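Local coordinates for coat protein (PDB 2FZ2) that self-assembles in 180 copies into the T=3 icosahedral capsid that encloses the single-stranded RNA genome of turnip yellow mosaic virus, at residues Thr18-Val23 against Ile145-Ser150; Pro28-Gln33 against Ser178-Leu183; Val76-Thr81 against Cys169-Ser174; Thr89-Cys94 against Ile155-Gln160. All coordinates share one frame; numbering follows the deposited sequence.

Contact 1: Thr18-Val23 against Ile145-Ser150; sequences TVLPTV and IQYLDS
Tyr147 meets the stretch Thr18-Val23 with its phenol oxygen foremost, and Leu20 receives it with both backbone and side chain. The polar part is a single hydrogen bond, Leu20 N to Tyr147 OH, 3.1 Å long and fairly straight, with 163° at the hydrogen. The donor lies at the edge of the ring, near its plane. Tyr147 carries CG beside its own backbone N and anti to its carbonyl carbon (chi1 -61°), which directs the CB-CG bond toward Thr18-Val23. The same hydroxyl is also hydrogen-bonded to Asp143 OD1, two residues ahead of Ile145, so a main-chain N-H and a carboxylate share it.

The apolar part rests on Leu20 CD2, which reaches Ile145 CG2, the two side chains crossing at about a right angle. Ile145 CG2 in turn sits 4.0 Å above one face of the tyrosine ring, displaced toward the rim, so that leucine, isoleucine and ring form one small cluster. Van der Waals contacts fill in the remainder: Leu20 CB lies against Tyr147 OH beside the hydrogen bond, Thr18 O approaches Tyr147 CE2 at 3.8 Å, and Val19 CA lies near the hydroxyl.

Other copies of the protein close in here. Thr18 OG1 is hydrogen-bonded to Asp143 of one neighbouring subunit, and Leu20 packs on Thr18 of another. Within the chain, two irregular segments are joined: Thr18-Val23 belongs to the N-terminal arm between strands 2-7 and 30-42, and Ile145-Ser150 to the loop from strand 140-142 to strand 151-158, with Val19 and Tyr147 both touching Arg140 of strand 140-142.

Contact 2: Pro28-Gln33 against Ser178-Leu183; sequences PFTIKQ and SMHSPL
Ser178 faces Lys32 in a non-hydrogen-bonded antiparallel pair, CB to Lys32 CG 4.2 Å, while its OG comes within 3.7 Å of Thr30 CG2. Met179 follows in a hydrogen-bonded pair with Ile31: Met179 N donates to Ile31 O at 2.9 Å, and Ile31 N returns a bond of 3.2 Å to Met179 O. On the face opposite to Ser178 the methionine CG lies between backbone N and carbonyl carbon (chi1 36°), and the chain bends again at chi2 and chi3. These bends lay CE against Ile31 CD1 at 4.0 Å and, at a similar distance, against Gln33 CG. Tyr66 of a neighbouring subunit packs on both Ile31 and Gln33, and Gln33 NE2 bonds to Phe65 O of that copy. Strands 30-42 and 169-182 are neighbours in a jelly-roll sheet, where they correspond to strands B and I. His180 comes next, its ring CD2 3.5 Å from Pro28 CG, the two side chains crossing obliquely; within the chain its ring also meets that of His68, the planes nearly perpendicular. The chain turns a corner at Ser181, whose OG lies 3.9 Å from Pro28 CG and forms a weak hydrogen bond with Val16 N of a second neighbouring subunit.

Contact 3: Val76-Thr81 against Cys169-Ser174; sequences VTIHPT and CIITVS
His79 holds CG anti to its carbonyl carbon and beside its backbone N (chi1 -56°), on the face of the strand pair where Ile170 and Thr172 also project. Thr172 has OG1 between its backbone N and carbonyl carbon, and its side chain meets the imidazole at about a right angle, CG2 3.3 Å from His79 CE1 and OG1 close to the same carbon.

The ring is fixed by a second use of a backbone acceptor. His79 N bonds to Ile170 O at 2.6 Å, as part of the hydrogen-bonded His79-Ile170 pair, and His79 ND1 donates to that same oxygen at 3.1 Å. The oxygen lies in the imidazole plane at the ring edge, yet ND1 stands well above the carbonyl plane, 53° out of it, whereas the backbone N-H comes in within that plane. Ile170 O is thus gripped twice by one residue. Thr77 CG2 covers part of one imidazole face, offset toward the rim. Hydrogen bonds in both directions between Thr77 and Thr172, and from Ile170 N to His79 O, complete the ladder.

The other face is apolar: Val76 and Ile171 lie side by side, CG2 to CG2 3.7 Å, and Ile78 CG2 approaches Cys169 SG at 4.1 Å.

In the jelly roll these are neighbouring central strands, D and I, of one sheet. Strand 30-42 bonds to the far edge of 169-174, with Val39 touching Ile171, and strand 128-131 to the far edge of 76-80; from the facing sheet, Trp95 of strand 89-97 packs on Val76 and Val173.

Contact 4: Thr89-Cys94 against Ile155-Gln160; sequences TTVGVC and ISITAQ
Val91 and Ile157 lie side by side on the inner face of the jelly roll's second sheet, whose strands run in the order 47-52, 151-158, 89-97, 114-118, the C-H-E-F arrangement. This is the buried, well-filled side. Ile157 has CG1 anti to its carbonyl carbon (chi1 -57°), and the next torsion (chi2 -52°) brings CD1 across to Val91 CG1 at 3.6 Å. Ile155, two residues earlier, repeats the conformation, placing CD1 3.7 Å from Val93 CG2. The alternate isoleucines thus each lean on the valine opposite, and these four buried side chains form a continuous apolar row, to which Ile118 and Phe116 of strand 114-118 add contacts with Val91 and Val93.

Between the two faces the backbone is closed by two hydrogen-bonded pairs, Thr90 with Thr158 and Gly92 with Ser156, each bonded in both directions. The shortest of the four bonds, Gly92 N to Ser156 O, measures 2.7 Å and meets a lone pair of the oxygen in the carbonyl plane.

The opposite face is smaller, more polar and partly open: Ser156 and Thr158 are both partly exposed. The side chains of Thr90 and Thr158 lie side by side, pointing the same way, CB to CB 3.7 Å. Ile107, in a loop, touches Ser156, and Leu82 of a neighbouring subunit packs on Thr90, whose OG1 makes a weak hydrogen bond to Thr81 OG1 of that copy. No hydroxyl bond joins the two strands on this side. With no side chain at Gly92, Ser156 OG faces bare backbone, 3.6 Å from Gly92 N and 3.7 Å from Gly92 CA.

Contacts 3 and 4 lie in the two facing sheets of the jelly roll, with centres about 12 Å apart, and touch through Ile78 CD1 and Val91 CG1 (3.7 Å) in the core between them. Contact 2 shares strand 169-182 with contact 3 but sits about 28 Å away, centre to centre. Along the chain contact 2 encloses contact 3, which encloses contact 4. Contact 1 alternates with all three; it joins loops about 16 Å between centres from contact 2, and both touch the same neighbouring subunit. Contacts 3 and 4 thus join the two sheets across the core, contacts 1 and 2 lie toward a region shared with other subunits, and all four are near subunit boundaries.

Contact 1: Thr18-Val23 against Ile145-Ser150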
# COMPACT_ATOMS: atom_id res chain seq x y z
N THR D 18 50.34 -83.77 61.81
CA THR D 18 51.11 -82.68 61.23
C THR D 18 51.99 -83.41 60.24
O THR D 18 52.62 -84.40 60.60
CB THR D 18 51.99 -81.92 62.28
OG1 THR D 18 52.40 -82.84 63.30
CG2 THR D 18 51.20 -80.73 62.94
N VAL D 19 51.99 -82.97 58.99
CA VAL D 19 52.79 -83.60 57.94
C VAL D 19 53.73 -82.59 57.33
O VAL D 19 53.39 -81.41 57.18
CB VAL D 19 51.94 -84.13 56.80
CG1 VAL D 19 51.31 -85.43 57.18
CG2 VAL D 19 50.90 -83.08 56.41
N LEU D 20 54.90 -83.09 56.94
CA LEU D 20 55.92 -82.26 56.33
C LEU D 20 55.60 -81.78 54.93
O LEU D 20 55.47 -82.58 54.00
CB LEU D 20 57.22 -83.03 56.29
CG LEU D 20 58.35 -82.52 57.17
CD1 LEU D 20 57.80 -81.55 58.20
CD2 LEU D 20 59.01 -83.71 57.85
N PRO D 21 55.44 -80.46 54.75
CA PRO D 21 55.15 -80.01 53.40
C PRO D 21 56.46 -80.15 52.64
O PRO D 21 57.54 -80.17 53.22
CB PRO D 21 54.75 -78.55 53.59
CG PRO D 21 55.52 -78.13 54.79
CD PRO D 21 55.51 -79.34 55.70
N THR D 22 56.34 -80.26 51.33
CA THR D 22 57.49 -80.42 50.44
C THR D 22 58.27 -79.10 50.32
O THR D 22 57.71 -78.04 50.59
CB THR D 22 56.94 -80.85 49.06
OG1 THR D 22 55.91 -79.93 48.67
CG2 THR D 22 56.32 -82.29 49.14
N VAL D 23 59.55 -79.15 49.93
CA VAL D 23 60.29 -77.89 49.79
C VAL D 23 59.81 -77.18 48.54
O VAL D 23 59.30 -77.81 47.61
CB VAL D 23 61.83 -78.07 49.67
CG1 VAL D 23 62.28 -79.27 50.47
CG2 VAL D 23 62.24 -78.20 48.21
N ILE D 145 61.25 -88.15 56.83
CA ILE D 145 61.33 -88.43 58.26
C ILE D 145 60.30 -89.52 58.59
O ILE D 145 59.37 -89.73 57.81
CB ILE D 145 61.01 -87.17 59.08
CG1 ILE D 145 61.26 -87.43 60.57
CG2 ILE D 145 59.56 -86.76 58.86
CD1 ILE D 145 62.41 -88.45 60.90
N GLN D 146 60.48 -90.21 59.72
CA GLN D 146 59.52 -91.25 60.12
C GLN D 146 58.50 -90.63 61.05
O GLN D 146 58.87 -89.88 61.95
CB GLN D 146 60.20 -92.41 60.84
CG GLN D 146 61.70 -92.28 60.99
CD GLN D 146 62.35 -93.62 61.30
OE1 GLN D 146 61.80 -94.68 60.98
NE2 GLN D 146 63.52 -93.58 61.93
N TYR D 147 57.23 -90.93 60.81
CA TYR D 147 56.15 -90.40 61.64
C TYR D 147 55.75 -91.48 62.62
O TYR D 147 56.11 -92.65 62.43
CB TYR D 147 54.96 -90.04 60.78
CG TYR D 147 55.24 -88.98 59.75
CD1 TYR D 147 55.68 -89.31 58.47
CD2 TYR D 147 55.03 -87.63 60.04
CE1 TYR D 147 55.89 -88.32 57.50
CE2 TYR D 147 55.24 -86.63 59.07
CZ TYR D 147 55.67 -86.99 57.81
OH TYR D 147 55.83 -86.01 56.85
N LEU D 148 55.00 -91.12 63.65
CA LEU D 148 54.61 -92.12 64.64
C LEU D 148 53.11 -92.31 64.79
O LEU D 148 52.66 -92.97 65.74
CB LEU D 148 55.23 -91.79 66.00
CG LEU D 148 56.09 -90.52 65.96
CD1 LEU D 148 55.23 -89.35 66.33
CD2 LEU D 148 57.25 -90.63 66.91
N ASP D 149 52.34 -91.74 63.87
CA ASP D 149 50.89 -91.90 63.90
C ASP D 149 50.36 -92.54 62.64
O ASP D 149 49.20 -92.35 62.30
CB ASP D 149 50.14 -90.58 64.12
CG ASP D 149 50.91 -89.36 63.65
OD1 ASP D 149 50.37 -88.24 63.80
OD2 ASP D 149 52.04 -89.52 63.13
N SER D 150 51.22 -93.28 61.93
CA SER D 150 50.79 -93.97 60.71
C SER D 150 49.78 -95.01 61.19
O SER D 150 49.71 -95.33 62.38
CB SER D 150 51.97 -94.69 60.05
OG SER D 150 53.08 -94.67 60.92

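Contact 2: Pro28-Gln33 against Ser178-Leu183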
# COMPACT_ATOMS: atom_id res chain seq x y z
N PRO D 28 56.88 -83.35 41.51
CA PRO D 28 57.42 -84.53 40.85
C PRO D 28 56.25 -85.39 40.41
O PRO D 28 55.12 -85.24 40.90
CB PRO D 28 58.25 -85.20 41.94
CG PRO D 28 57.58 -84.77 43.23
CD PRO D 28 56.65 -83.60 42.94
N PHE D 29 56.51 -86.27 39.46
CA PHE D 29 55.47 -87.14 38.95
C PHE D 29 55.16 -88.12 40.05
O PHE D 29 56.05 -88.51 40.83
CB PHE D 29 55.94 -87.88 37.70
CG PHE D 29 56.71 -87.03 36.73
CD1 PHE D 29 57.95 -86.47 37.10
CD2 PHE D 29 56.20 -86.75 35.46
CE1 PHE D 29 58.68 -85.65 36.20
CE2 PHE D 29 56.91 -85.93 34.55
CZ PHE D 29 58.16 -85.38 34.93
N THR D 30 53.89 -88.51 40.11
CA THR D 30 53.41 -89.44 41.11
C THR D 30 52.67 -90.57 40.44
O THR D 30 51.96 -90.34 39.46
CB THR D 30 52.41 -88.78 42.01
OG1 THR D 30 52.76 -87.40 42.16
CG2 THR D 30 52.36 -89.47 43.34
N ILE D 31 52.84 -91.78 40.96
CA ILE D 31 52.11 -92.93 40.45
C ILE D 31 51.49 -93.57 41.67
O ILE D 31 51.95 -93.35 42.79
CB ILE D 31 52.97 -94.02 39.81
CG1 ILE D 31 54.22 -94.22 40.64
CG2 ILE D 31 53.25 -93.71 38.35
CD1 ILE D 31 54.65 -95.66 40.66
N LYS D 32 50.46 -94.38 41.43
CA LYS D 32 49.79 -95.08 42.51
C LYS D 32 50.02 -96.58 42.28
O LYS D 32 50.17 -97.03 41.14
CB LYS D 32 48.28 -94.79 42.48
CG LYS D 32 47.85 -93.38 42.90
CD LYS D 32 46.31 -93.18 42.83
CE LYS D 32 45.90 -91.68 42.85
NZ LYS D 32 44.48 -91.44 42.45
N GLN D 33 50.05 -97.33 43.38
CA GLN D 33 50.22 -98.77 43.34
C GLN D 33 49.32 -99.31 44.46
O GLN D 33 49.29 -98.75 45.56
CB GLN D 33 51.67 -99.14 43.60
CG GLN D 33 52.53 -99.10 42.36
CD GLN D 33 52.50 -100.40 41.56
OE1 GLN D 33 51.81 -101.36 41.91
NE2 GLN D 33 53.25 -100.42 40.47
N SER D 178 50.26 -93.72 46.95
CA SER D 178 50.87 -92.87 45.94
C SER D 178 52.32 -92.64 46.31
O SER D 178 52.67 -92.57 47.48
CB SER D 178 50.15 -91.53 45.87
OG SER D 178 50.88 -90.55 46.60
N MET D 179 53.18 -92.50 45.31
CA MET D 179 54.58 -92.27 45.62
C MET D 179 55.25 -91.43 44.56
O MET D 179 54.76 -91.32 43.43
CB MET D 179 55.31 -93.60 45.76
CG MET D 179 54.84 -94.66 44.81
SD MET D 179 54.98 -96.28 45.57
CE MET D 179 55.66 -97.25 44.23
N HIS D 180 56.38 -90.84 44.94
CA HIS D 180 57.15 -90.02 44.03
C HIS D 180 58.57 -89.88 44.52
O HIS D 180 58.94 -90.45 45.56
CB HIS D 180 56.49 -88.65 43.84
CG HIS D 180 56.38 -87.83 45.09
ND1 HIS D 180 57.11 -88.09 46.23
CD2 HIS D 180 55.66 -86.71 45.36
CE1 HIS D 180 56.84 -87.17 47.15
NE2 HIS D 180 55.97 -86.32 46.64
N SER D 181 59.37 -89.13 43.77
CA SER D 181 60.77 -88.88 44.12
C SER D 181 61.55 -90.18 44.24
O SER D 181 61.48 -90.87 45.26
CB SER D 181 60.85 -88.09 45.42
OG SER D 181 60.03 -86.94 45.39
N PRO D 182 62.32 -90.52 43.21
CA PRO D 182 63.13 -91.73 43.18
C PRO D 182 64.25 -91.70 44.20
O PRO D 182 64.84 -90.66 44.47
CB PRO D 182 63.68 -91.77 41.75
CG PRO D 182 62.90 -90.78 40.99
CD PRO D 182 62.47 -89.75 41.97
N LEU D 183 64.54 -92.86 44.77
CA LEU D 183 65.60 -92.94 45.75
C LEU D 183 66.81 -93.45 45.01
O LEU D 183 66.92 -94.63 44.72
CB LEU D 183 65.21 -93.90 46.86
CG LEU D 183 66.04 -93.90 48.14
CD1 LEU D 183 66.54 -95.31 48.39
CD2 LEU D 183 67.21 -92.91 48.02

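Contact 3: Val76-Thr81 against Cys169-Ser174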
# COMPACT_ATOMS: atom_id res chain seq x y z
N VAL D 76 40.51 -103.16 55.75
CA VAL D 76 40.80 -104.53 56.10
C VAL D 76 39.56 -105.35 55.80
O VAL D 76 38.43 -104.90 56.02
CB VAL D 76 41.12 -104.66 57.58
CG1 VAL D 76 40.08 -103.90 58.38
CG2 VAL D 76 41.16 -106.13 57.98
N THR D 77 39.78 -106.55 55.29
CA THR D 77 38.67 -107.42 54.96
C THR D 77 38.70 -108.72 55.74
O THR D 77 39.76 -109.32 55.96
CB THR D 77 38.70 -107.83 53.50
OG1 THR D 77 39.14 -106.74 52.67
CG2 THR D 77 37.34 -108.31 53.10
N ILE D 78 37.54 -109.16 56.18
CA ILE D 78 37.45 -110.42 56.87
C ILE D 78 36.80 -111.34 55.87
O ILE D 78 35.69 -111.07 55.42
CB ILE D 78 36.55 -110.36 58.08
CG1 ILE D 78 36.96 -109.20 58.96
CG2 ILE D 78 36.60 -111.69 58.81
CD1 ILE D 78 36.64 -109.38 60.43
N HIS D 79 37.49 -112.40 55.49
CA HIS D 79 36.94 -113.32 54.52
C HIS D 79 36.56 -114.57 55.22
O HIS D 79 37.41 -115.32 55.68
CB HIS D 79 37.95 -113.62 53.44
CG HIS D 79 38.47 -112.40 52.76
ND1 HIS D 79 39.49 -111.63 53.28
CD2 HIS D 79 38.12 -111.82 51.58
CE1 HIS D 79 39.74 -110.62 52.46
NE2 HIS D 79 38.93 -110.72 51.42
N PRO D 80 35.25 -114.82 55.34
CA PRO D 80 34.83 -116.04 56.02
C PRO D 80 35.19 -117.21 55.13
O PRO D 80 35.12 -117.09 53.91
CB PRO D 80 33.33 -115.84 56.22
CG PRO D 80 33.07 -114.37 55.89
CD PRO D 80 34.11 -114.04 54.86
N THR D 81 35.57 -118.31 55.75
CA THR D 81 35.97 -119.54 55.09
C THR D 81 34.83 -120.58 55.10
O THR D 81 33.71 -120.25 55.47
CB THR D 81 37.20 -120.11 55.80
OG1 THR D 81 38.09 -120.71 54.85
CG2 THR D 81 36.78 -121.14 56.85
N CYS D 169 38.40 -118.07 58.96
CA CYS D 169 38.37 -116.87 58.16
C CYS D 169 39.74 -116.27 57.96
O CYS D 169 40.66 -116.44 58.78
CB CYS D 169 37.43 -115.85 58.78
SG CYS D 169 38.05 -115.19 60.32
N ILE D 170 39.85 -115.55 56.85
CA ILE D 170 41.08 -114.90 56.46
C ILE D 170 40.97 -113.41 56.56
O ILE D 170 39.96 -112.81 56.15
CB ILE D 170 41.40 -115.18 55.03
CG1 ILE D 170 40.90 -116.57 54.67
CG2 ILE D 170 42.87 -114.94 54.80
CD1 ILE D 170 41.99 -117.56 54.45
N ILE D 171 42.01 -112.80 57.08
CA ILE D 171 41.99 -111.38 57.20
C ILE D 171 43.10 -110.80 56.41
O ILE D 171 44.26 -111.09 56.63
CB ILE D 171 42.13 -110.96 58.62
CG1 ILE D 171 40.80 -111.18 59.33
CG2 ILE D 171 42.50 -109.49 58.67
CD1 ILE D 171 40.90 -112.02 60.55
N THR D 172 42.71 -109.98 55.45
CA THR D 172 43.66 -109.32 54.60
C THR D 172 43.37 -107.86 54.71
O THR D 172 42.25 -107.44 55.01
CB THR D 172 43.50 -109.70 53.12
OG1 THR D 172 42.57 -108.80 52.49
CG2 THR D 172 43.01 -111.10 53.00
N VAL D 173 44.40 -107.09 54.47
CA VAL D 173 44.25 -105.68 54.50
C VAL D 173 44.65 -105.30 53.09
O VAL D 173 45.54 -105.91 52.51
CB VAL D 173 45.17 -105.10 55.53
CG1 VAL D 173 46.49 -104.78 54.92
CG2 VAL D 173 44.53 -103.88 56.14
N SER D 174 43.99 -104.31 52.54
CA SER D 174 44.31 -103.89 51.19
C SER D 174 44.11 -102.39 51.10
O SER D 174 43.51 -101.76 51.98
CB SER D 174 43.40 -104.62 50.20
OG SER D 174 42.64 -105.60 50.88

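Contact 4: Thr89-Cys94 against Ile155-Gln160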
# COMPACT_ATOMS: atom_id res chain seq x y z
N THR D 89 32.99 -117.59 64.88
CA THR D 89 34.16 -117.01 65.52
C THR D 89 34.02 -115.53 65.88
O THR D 89 33.33 -114.77 65.20
CB THR D 89 35.38 -117.17 64.60
OG1 THR D 89 35.46 -118.53 64.17
CG2 THR D 89 36.63 -116.80 65.34
N THR D 90 34.68 -115.11 66.95
CA THR D 90 34.60 -113.72 67.36
C THR D 90 35.83 -112.99 66.88
O THR D 90 36.96 -113.39 67.16
CB THR D 90 34.53 -113.56 68.88
OG1 THR D 90 33.26 -113.99 69.36
CG2 THR D 90 34.73 -112.12 69.26
N VAL D 91 35.61 -111.90 66.17
CA VAL D 91 36.70 -111.12 65.65
C VAL D 91 36.57 -109.67 66.06
O VAL D 91 35.50 -109.06 65.94
CB VAL D 91 36.73 -111.17 64.15
CG1 VAL D 91 38.03 -110.63 63.64
CG2 VAL D 91 36.52 -112.59 63.70
N GLY D 92 37.69 -109.13 66.53
CA GLY D 92 37.72 -107.75 66.97
C GLY D 92 38.59 -106.96 66.04
O GLY D 92 39.62 -107.46 65.57
N VAL D 93 38.20 -105.71 65.80
CA VAL D 93 38.94 -104.87 64.89
C VAL D 93 39.00 -103.42 65.28
O VAL D 93 38.00 -102.83 65.70
CB VAL D 93 38.34 -104.93 63.49
CG1 VAL D 93 39.06 -103.97 62.57
CG2 VAL D 93 38.41 -106.32 62.98
N CYS D 94 40.17 -102.83 65.09
CA CYS D 94 40.33 -101.44 65.39
C CYS D 94 41.50 -100.75 64.73
O CYS D 94 42.64 -101.22 64.77
CB CYS D 94 40.42 -101.24 66.89
SG CYS D 94 39.91 -99.58 67.31
N ILE D 155 43.80 -106.58 65.76
CA ILE D 155 42.87 -107.68 65.54
C ILE D 155 42.82 -108.65 66.71
O ILE D 155 43.86 -109.05 67.24
CB ILE D 155 43.23 -108.53 64.32
CG1 ILE D 155 43.31 -107.67 63.06
CG2 ILE D 155 42.22 -109.62 64.15
CD1 ILE D 155 42.03 -107.02 62.72
N SER D 156 41.62 -109.05 67.09
CA SER D 156 41.47 -109.97 68.21
C SER D 156 40.63 -111.16 67.78
O SER D 156 39.55 -110.99 67.20
CB SER D 156 40.83 -109.25 69.40
OG SER D 156 39.48 -109.66 69.62
N ILE D 157 41.11 -112.37 68.05
CA ILE D 157 40.37 -113.56 67.69
C ILE D 157 40.02 -114.37 68.92
O ILE D 157 40.87 -114.59 69.79
CB ILE D 157 41.16 -114.48 66.75
CG1 ILE D 157 41.58 -113.71 65.50
CG2 ILE D 157 40.32 -115.66 66.34
CD1 ILE D 157 40.45 -113.04 64.82
N THR D 158 38.77 -114.80 69.00
CA THR D 158 38.30 -115.60 70.11
C THR D 158 37.66 -116.81 69.44
O THR D 158 36.56 -116.71 68.91
CB THR D 158 37.27 -114.82 70.97
OG1 THR D 158 37.66 -113.44 71.05
CG2 THR D 158 37.20 -115.39 72.37
N ALA D 159 38.36 -117.94 69.46
CA ALA D 159 37.88 -119.16 68.79
C ALA D 159 37.00 -120.07 69.61
O ALA D 159 36.92 -119.94 70.84
CB ALA D 159 39.06 -119.95 68.27
N GLN D 160 36.34 -121.00 68.93
CA GLN D 160 35.46 -121.95 69.61
C GLN D 160 36.26 -122.83 70.57
O GLN D 160 37.39 -123.21 70.29
CB GLN D 160 34.76 -122.85 68.60
CG GLN D 160 33.33 -123.18 68.97
CD GLN D 160 32.41 -122.04 68.65
OE1 GLN D 160 31.62 -121.60 69.48
NE2 GLN D 160 32.51 -121.53 67.43